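Local coordinates for protein EIAV protease (Equine infectious anemia virus, PDB 1FMB) that acts as a homodimeric retroviral aspartyl protease that probably cuts the viral polyproteins into mature proteins, here with a peptide-like inhibitor bound, at residues Pro9-Leu14 with Val22-Gly27; Thr30-Thr35 with Ala83-Thr88. The protein carries 1 engineered substitution. All blocks are in the same frame, centred on the assembly; numbering follows the deposited sequence.

The two contacts follow one another along the chain, contact 1 closing before contact 2 opens, and their centres lie about 12 Å apart. They touch directly: L23 N of the hairpin is 2.9 Å from T88 O, a probable hydrogen bond, and V22 CG1 packs on T88 CG2 at 3.6 Å. Strand 18-24, which leads into the Asp-Thr-Gly signature of aspartyl proteases, D25-T26-G27, thus meets the loop of contact 2 at T88. Both reach the inhibitor, contact 1 through polar atoms of D25 and G27, contact 2 through the ring of P86, which packs on it. T30, at the start of contact 2, belongs to the same pocket.

Contact 1. Residues Pro9-Leu14 with Val22-Gly27. With HYB ([2-(2-methyl-propane-2-sulfonylmethyl)-3-naphthalen-1-yl-propionyl-valinyl]-phenylalaninol), chain B.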
loop_
_atom_site.group_PDB
_atom_site.type_symbol
_atom_site.label_atom_id
_atom_site.label_comp_id
_atom_site.label_asym_id
_atom_site.label_seq_id
_atom_site.Cartn_x
_atom_site.Cartn_y
_atom_site.Cartn_z
ATOM N N PRO A 9 7.370 6.164 -1.925
ATOM C CA PRO A 9 8.637 5.627 -1.397
ATOM C C PRO A 9 9.122 4.507 -2.328
ATOM O O PRO A 9 8.722 3.331 -2.339
ATOM C CB PRO A 9 8.200 5.129 -0.009
ATOM C CG PRO A 9 6.748 4.828 -0.126
ATOM C CD PRO A 9 6.154 5.733 -1.175
ATOM N N THR A 10 10.066 4.914 -3.194
ATOM C CA THR A 10 10.653 3.986 -4.152
ATOM C C THR A 10 12.164 3.819 -3.903
ATOM O O THR A 10 12.781 4.763 -3.407
ATOM C CB THR A 10 10.478 4.382 -5.627
ATOM O OG1 THR A 10 10.970 5.709 -5.925
ATOM C CG2 THR A 10 8.993 4.417 -5.996
ATOM N N THR A 11 12.636 2.628 -4.306
ATOM C CA THR A 11 14.089 2.420 -4.156
ATOM C C THR A 11 14.524 1.447 -5.238
ATOM O O THR A 11 13.671 0.799 -5.858
ATOM C CB THR A 11 14.510 1.878 -2.787
ATOM O OG1 THR A 11 15.904 2.147 -2.621
ATOM C CG2 THR A 11 14.261 0.391 -2.609
ATOM N N ILE A 12 15.832 1.420 -5.503
ATOM C CA ILE A 12 16.368 0.474 -6.474
ATOM C C ILE A 12 16.842 -0.754 -5.720
ATOM O O ILE A 12 17.591 -0.693 -4.714
ATOM C CB ILE A 12 17.570 1.133 -7.244
ATOM C CG1 ILE A 12 16.891 2.257 -8.034
ATOM C CG2 ILE A 12 18.233 0.035 -8.050
ATOM C CD1 ILE A 12 17.635 3.247 -8.870
ATOM N N VAL A 13 16.434 -1.929 -6.153
ATOM C CA VAL A 13 16.864 -3.200 -5.553
ATOM C C VAL A 13 17.400 -4.096 -6.679
ATOM O O VAL A 13 17.035 -3.963 -7.869
ATOM C CB VAL A 13 15.852 -4.069 -4.782
ATOM C CG1 VAL A 13 15.314 -3.349 -3.538
ATOM C CG2 VAL A 13 14.656 -4.541 -5.592
ATOM N N LEU A 14 18.261 -5.076 -6.375
ATOM C CA LEU A 14 18.655 -5.972 -7.485
ATOM C C LEU A 14 17.783 -7.227 -7.336
ATOM O O LEU A 14 17.770 -7.781 -6.267
ATOM C CB LEU A 14 20.138 -6.457 -7.430
ATOM C CG LEU A 14 21.117 -5.289 -7.743
ATOM C CD1 LEU A 14 22.551 -5.611 -7.343
ATOM C CD2 LEU A 14 21.089 -4.948 -9.222
ATOM N N VAL A 22 11.408 -0.142 -7.297
ATOM C CA VAL A 22 10.269 -0.817 -6.658
ATOM C C VAL A 22 9.532 0.063 -5.663
ATOM O O VAL A 22 10.203 0.937 -5.133
ATOM C CB VAL A 22 10.710 -2.084 -5.901
ATOM C CG1 VAL A 22 11.457 -3.006 -6.875
ATOM C CG2 VAL A 22 11.630 -1.933 -4.733
ATOM N N LEU A 23 8.251 -0.156 -5.407
ATOM C CA LEU A 23 7.488 0.667 -4.488
ATOM C C LEU A 23 7.562 -0.042 -3.146
ATOM O O LEU A 23 7.333 -1.278 -3.136
ATOM C CB LEU A 23 6.043 0.741 -4.993
ATOM C CG LEU A 23 5.050 1.395 -4.016
ATOM C CD1 LEU A 23 5.381 2.859 -3.806
ATOM C CD2 LEU A 23 3.621 1.308 -4.549
ATOM N N LEU A 24 7.829 0.610 -2.026
ATOM C CA LEU A 24 7.873 0.010 -0.683
ATOM C C LEU A 24 6.447 0.226 -0.117
ATOM O O LEU A 24 6.004 1.357 0.147
ATOM C CB LEU A 24 8.861 0.781 0.196
ATOM C CG LEU A 24 10.245 0.821 -0.529
ATOM C CD1 LEU A 24 11.236 1.627 0.308
ATOM C CD2 LEU A 24 10.680 -0.594 -0.715
ATOM N N ASP A 25 5.738 -0.868 -0.033
ATOM C CA ASP A 25 4.307 -0.812 0.269
ATOM C C ASP A 25 3.809 -1.543 1.501
ATOM O O ASP A 25 3.646 -2.770 1.532
ATOM C CB ASP A 25 3.614 -1.359 -1.006
ATOM C CG ASP A 25 2.089 -1.222 -1.044
ATOM O OD1 ASP A 25 1.547 -0.656 -0.062
ATOM O OD2 ASP A 25 1.569 -1.800 -2.007
ATOM N N THR A 26 3.557 -0.721 2.533
ATOM C CA THR A 26 3.046 -1.343 3.797
ATOM C C THR A 26 1.618 -1.881 3.648
ATOM O O THR A 26 1.231 -2.625 4.573
ATOM C CB THR A 26 3.064 -0.380 4.990
ATOM O OG1 THR A 26 2.265 0.777 4.661
ATOM C CG2 THR A 26 4.478 0.166 5.193
ATOM N N GLY A 27 0.838 -1.494 2.654
ATOM C CA GLY A 27 -0.496 -2.023 2.451
ATOM C C GLY A 27 -0.509 -3.272 1.602
ATOM O O GLY A 27 -1.585 -3.722 1.246
HETATM S S1 HYB B . -3.965 -10.489 -1.175
HETATM O O2 HYB B . -5.317 -10.685 -1.618
HETATM O O3 HYB B . -2.995 -10.050 -2.125
HETATM C C4 HYB B . -9.363 -7.896 1.370
HETATM C C5 HYB B . -8.753 -8.258 0.208
HETATM C C6 HYB B . -7.331 -8.028 0.028
HETATM C C7 HYB B . -6.606 -7.457 1.013
HETATM C C8 HYB B . -7.248 -7.036 2.301
HETATM C C9 HYB B . -8.620 -7.284 2.436
HETATM C C10 HYB B . -9.293 -6.925 3.653
HETATM C C11 HYB B . -8.589 -6.328 4.666
HETATM C C12 HYB B . -7.198 -6.068 4.524
HETATM C C13 HYB B . -6.541 -6.428 3.345
HETATM O O14 HYB B . -2.681 -1.331 0.181
HETATM C C15 HYB B . -3.046 -0.953 -1.197
HETATM N N16 HYB B . -3.317 -3.332 -1.606
HETATM C C17 HYB B . -4.042 -2.052 -1.661
HETATM C C18 HYB B . -5.264 -2.158 -0.716
HETATM C C19 HYB B . -6.480 -2.956 -1.139
HETATM C C20 HYB B . -6.699 -4.285 -0.760
HETATM C C21 HYB B . -7.855 -4.995 -1.108
HETATM C C22 HYB B . -8.832 -4.352 -1.876
HETATM C C23 HYB B . -8.651 -3.022 -2.246
HETATM C C24 HYB B . -7.491 -2.330 -1.887
HETATM N N25 HYB B . -3.399 -6.377 -1.789
HETATM C C26 HYB B . -2.362 -5.475 -2.355
HETATM C C27 HYB B . -3.174 -4.168 -2.700
HETATM O O28 HYB B . -3.584 -3.862 -3.808
HETATM C C29 HYB B . -1.610 -6.061 -3.576
HETATM C C30 HYB B . -0.821 -4.972 -4.321
HETATM C C31 HYB B . -0.706 -7.193 -3.037
HETATM C C32 HYB B . -3.229 -7.125 -0.664
HETATM O O33 HYB B . -2.196 -7.098 0.016
HETATM C C34 HYB B . -4.458 -7.950 -0.227
HETATM C C35 HYB B . -5.103 -7.139 0.926
HETATM C C36 HYB B . -4.082 -9.396 0.231
HETATM C C37 HYB B . -1.853 -11.974 -0.080
HETATM C C38 HYB B . -3.338 -12.088 -0.510
HETATM C C39 HYB B . -3.387 -13.073 -1.703
HETATM C C40 HYB B . -4.246 -12.576 0.645
#
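The beta hairpin of strands 10-15 and 18-24 is joined here by T11 and V22, an antiparallel hydrogen-bonded pair: T11 N meets V22 O at 3.1 Å, and V22 N returns a straight bond to T11 O at 2.8 Å (167°). Next comes the non-hydrogen-bonded pair T10-L23, where T10 CA approaches V22 O at 3.2 Å in a CA-H...O contact. P9, just before the strand, still takes the L24 N-H on its carbonyl, O to N 2.9 Å.

Side chains fill in around this backbone frame. T11 and V22 lie side by side on the sheet face they share; T11 CG2 also touches the CD2 branch of L24, while T11 OG1 is held by K71. V13 crosses V22 at about a right angle, CG2 to V22 CG1 3.8 Å. On the face of T10 and L23, L23 has CG anti to its backbone N (chi1 171°), and its CD1 meets the P9 ring at CD, 4.0 Å away.

Past L24 the chain leaves the strand. G27 N bonds D25 OD1 (2.9 Å) from above the carboxylate plane, making an Asx turn. D25 OD2 and G27 O both reach the inhibitor, and T26 OG1 bonds L24 O of the second subunit, reciprocated by its mate. These reciprocal threonine bonds are the fireman's grip at the Asp-Thr-Gly signature of dimeric retroviral aspartyl proteases.

Contact 2. Residues Thr30-Thr35 with Ala83-Thr88; sequences TSVLTT and ADIPVT. With HYB ([2-(2-methyl-propane-2-sulfonylmethyl)-3-naphthalen-1-yl-propionyl-valinyl]-phenylalaninol), chain C.
T34 and A83 form a parallel bridge that ties strand 32-34 to the end of strand 74-83 in the retroviral protease fold, where the chain enters the loop that leads to strand 89-90 and carries P86 at the inhibitor. Backbone bonds come first: A83 N donates a hydrogen bond to L33 O at 3.0 Å, and A83 O receives T35 N at 3.2 Å, the donor standing 51° out of the carbonyl plane. D84 is the centre of an inverse gamma turn, with a weak bond from I85 N back to A83 O.

The apolar part is V32 against A83 and I85. V32 CG1 touches I85 CD1 at 3.7 Å and, in a direction about a right angle from it, A83 CB at 3.9 Å; the V32 and I85 side chains cross obliquely. L33 and T88 run side by side. Towards the cleft, P86 CB comes to 3.7 Å from C4 of the inhibitor's naphthalene. The carbonyl oxygen of V87 is buried without a partner.

Hydroxyls supply the side-chain bonds. T34 N points almost straight at T88 OG1 (3.2 Å, 172°), an oxygen that H37 ND1 also engages. T34 OG1 N-caps helix 35-40 through H37 N, lying between its own backbone N and carbonyl carbon (chi1 68°). At the helix start T35 OG1 donates to D84 OD1 at 2.8 Å, coming in from above the carboxylate plane.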
loop_
_atom_site.group_PDB
_atom_site.type_symbol
_atom_site.label_atom_id
_atom_site.label_comp_id
_atom_site.label_asym_id
_atom_site.label_seq_id
_atom_site.Cartn_x
_atom_site.Cartn_y
_atom_site.Cartn_z
ATOM N N THR A 30 1.983 -9.098 0.410
ATOM C CA THR A 30 3.013 -9.868 -0.253
ATOM C C THR A 30 3.549 -9.062 -1.411
ATOM O O THR A 30 3.065 -8.002 -1.814
ATOM C CB THR A 30 2.302 -11.197 -0.680
ATOM O OG1 THR A 30 3.343 -12.067 -1.140
ATOM C CG2 THR A 30 1.310 -10.941 -1.797
ATOM N N SER A 31 4.698 -9.476 -1.887
ATOM C CA SER A 31 5.426 -8.723 -2.953
ATOM C C SER A 31 5.059 -9.242 -4.353
ATOM O O SER A 31 4.926 -10.449 -4.528
ATOM C CB SER A 31 6.866 -8.979 -2.651
ATOM O OG SER A 31 7.284 -8.357 -1.436
ATOM N N VAL A 32 4.996 -8.344 -5.321
ATOM C CA VAL A 32 4.599 -8.701 -6.676
ATOM C C VAL A 32 5.470 -8.017 -7.722
ATOM O O VAL A 32 5.718 -6.824 -7.743
ATOM C CB VAL A 32 3.154 -8.161 -6.889
ATOM C CG1 VAL A 32 2.598 -8.699 -8.235
ATOM C CG2 VAL A 32 2.246 -8.717 -5.780
ATOM N N LEU A 33 5.959 -8.831 -8.626
ATOM C CA LEU A 33 6.767 -8.304 -9.757
ATOM C C LEU A 33 5.757 -8.166 -10.911
ATOM O O LEU A 33 4.911 -9.059 -11.180
ATOM C CB LEU A 33 7.681 -9.493 -9.948
ATOM C CG LEU A 33 8.910 -9.538 -10.815
ATOM C CD1 LEU A 33 9.833 -8.385 -10.393
ATOM C CD2 LEU A 33 9.532 -10.920 -10.638
ATOM N N THR A 34 5.938 -7.051 -11.622
ATOM C CA THR A 34 5.088 -6.869 -12.821
ATOM C C THR A 34 5.599 -7.859 -13.868
ATOM O O THR A 34 6.749 -8.311 -13.911
ATOM C CB THR A 34 5.117 -5.458 -13.398
ATOM O OG1 THR A 34 6.425 -5.143 -13.978
ATOM C CG2 THR A 34 4.872 -4.323 -12.434
ATOM N N THR A 35 4.742 -8.331 -14.769
ATOM C CA THR A 35 5.184 -9.252 -15.818
ATOM C C THR A 35 6.281 -8.652 -16.734
ATOM O O THR A 35 7.135 -9.457 -17.169
ATOM C CB THR A 35 3.949 -9.509 -16.703
ATOM O OG1 THR A 35 2.896 -10.020 -15.863
ATOM C CG2 THR A 35 4.313 -10.480 -17.820
ATOM N N ALA A 83 2.421 -10.523 -11.794
ATOM C CA ALA A 83 1.058 -10.185 -12.260
ATOM C C ALA A 83 1.039 -8.981 -13.152
ATOM O O ALA A 83 2.003 -8.177 -13.155
ATOM C CB ALA A 83 0.147 -9.994 -11.018
ATOM N N ASP A 84 -0.020 -8.840 -14.034
ATOM C CA ASP A 84 0.033 -7.648 -14.885
ATOM C C ASP A 84 -0.445 -6.411 -14.128
ATOM O O ASP A 84 -1.588 -5.975 -14.339
ATOM C CB ASP A 84 -0.955 -7.812 -16.054
ATOM C CG ASP A 84 -0.349 -8.744 -17.090
ATOM O OD1 ASP A 84 0.870 -8.683 -17.320
ATOM O OD2 ASP A 84 -1.104 -9.533 -17.699
ATOM N N ILE A 85 0.373 -5.871 -13.253
ATOM C CA ILE A 85 0.067 -4.691 -12.471
ATOM C C ILE A 85 1.019 -3.586 -12.928
ATOM O O ILE A 85 1.997 -3.885 -13.588
ATOM C CB ILE A 85 0.078 -4.947 -10.963
ATOM C CG1 ILE A 85 1.433 -5.433 -10.432
ATOM C CG2 ILE A 85 -0.968 -6.032 -10.691
ATOM C CD1 ILE A 85 1.581 -5.231 -8.918
ATOM N N PRO A 86 0.744 -2.322 -12.600
ATOM C CA PRO A 86 1.526 -1.210 -13.106
ATOM C C PRO A 86 2.882 -1.034 -12.476
ATOM O O PRO A 86 3.670 -0.310 -13.069
ATOM C CB PRO A 86 0.663 0.008 -12.662
ATOM C CG PRO A 86 -0.677 -0.611 -12.524
ATOM C CD PRO A 86 -0.462 -1.942 -11.873
ATOM N N VAL A 87 3.115 -1.631 -11.283
ATOM C CA VAL A 87 4.457 -1.331 -10.710
ATOM C C VAL A 87 4.940 -2.511 -9.889
ATOM O O VAL A 87 4.071 -3.310 -9.504
ATOM C CB VAL A 87 4.254 -0.079 -9.820
ATOM C CG1 VAL A 87 3.234 -0.332 -8.710
ATOM C CG2 VAL A 87 5.519 0.448 -9.171
ATOM N N THR A 88 6.234 -2.664 -9.647
ATOM C CA THR A 88 6.664 -3.831 -8.855
ATOM C C THR A 88 6.680 -3.317 -7.406
ATOM O O THR A 88 7.086 -2.189 -7.139
ATOM C CB THR A 88 8.103 -4.181 -9.255
ATOM O OG1 THR A 88 7.981 -4.914 -10.491
ATOM C CG2 THR A 88 8.747 -5.067 -8.185
HETATM S S1 HYB C . -4.626 6.640 -7.851
HETATM O O2 HYB C . -4.927 6.095 -9.145
HETATM O O3 HYB C . -5.449 6.267 -6.746
HETATM C C4 HYB C . -0.584 3.440 -11.821
HETATM C C5 HYB C . -1.865 3.501 -11.363
HETATM C C6 HYB C . -2.127 3.790 -9.965
HETATM C C7 HYB C . -1.103 4.004 -9.112
HETATM C C8 HYB C . 0.320 3.932 -9.580
HETATM C C9 HYB C . 0.528 3.659 -10.938
HETATM C C10 HYB C . 1.867 3.597 -11.456
HETATM C C11 HYB C . 2.929 3.792 -10.612
HETATM C C12 HYB C . 2.717 4.060 -9.232
HETATM C C13 HYB C . 1.414 4.131 -8.730
HETATM O O14 HYB C . 0.002 0.131 -2.996
HETATM C C15 HYB C . -1.059 -0.887 -3.116
HETATM N N16 HYB C . -2.322 0.806 -4.318
HETATM C C17 HYB C . -1.778 -0.556 -4.454
HETATM C C18 HYB C . -0.797 -0.557 -5.651
HETATM C C19 HYB C . -1.332 -0.544 -7.068
HETATM C C20 HYB C . -1.474 0.624 -7.826
HETATM C C21 HYB C . -1.914 0.618 -9.156
HETATM C C22 HYB C . -2.236 -0.607 -9.752
HETATM C C23 HYB C . -2.079 -1.786 -9.028
HETATM C C24 HYB C . -1.637 -1.760 -7.702
HETATM N N25 HYB C . -3.661 3.214 -5.629
HETATM C C26 HYB C . -3.964 2.641 -4.292
HETATM C C27 HYB C . -3.663 1.105 -4.483
HETATM O O28 HYB C . -4.500 0.240 -4.685
HETATM C C29 HYB C . -5.404 2.918 -3.794
HETATM C C30 HYB C . -5.765 2.021 -2.598
HETATM C C31 HYB C . -5.473 4.425 -3.454
HETATM C C32 HYB C . -2.948 4.357 -5.827
HETATM O O33 HYB C . -2.455 5.014 -4.902
HETATM C C34 HYB C . -2.709 4.739 -7.303
HETATM C C35 HYB C . -1.257 4.290 -7.608
HETATM C C36 HYB C . -2.904 6.266 -7.570
HETATM C C37 HYB C . -4.484 9.135 -6.578
HETATM C C38 HYB C . -4.724 8.476 -7.960
HETATM C C39 HYB C . -6.188 8.783 -8.358
HETATM C C40 HYB C . -3.740 8.998 -9.036
#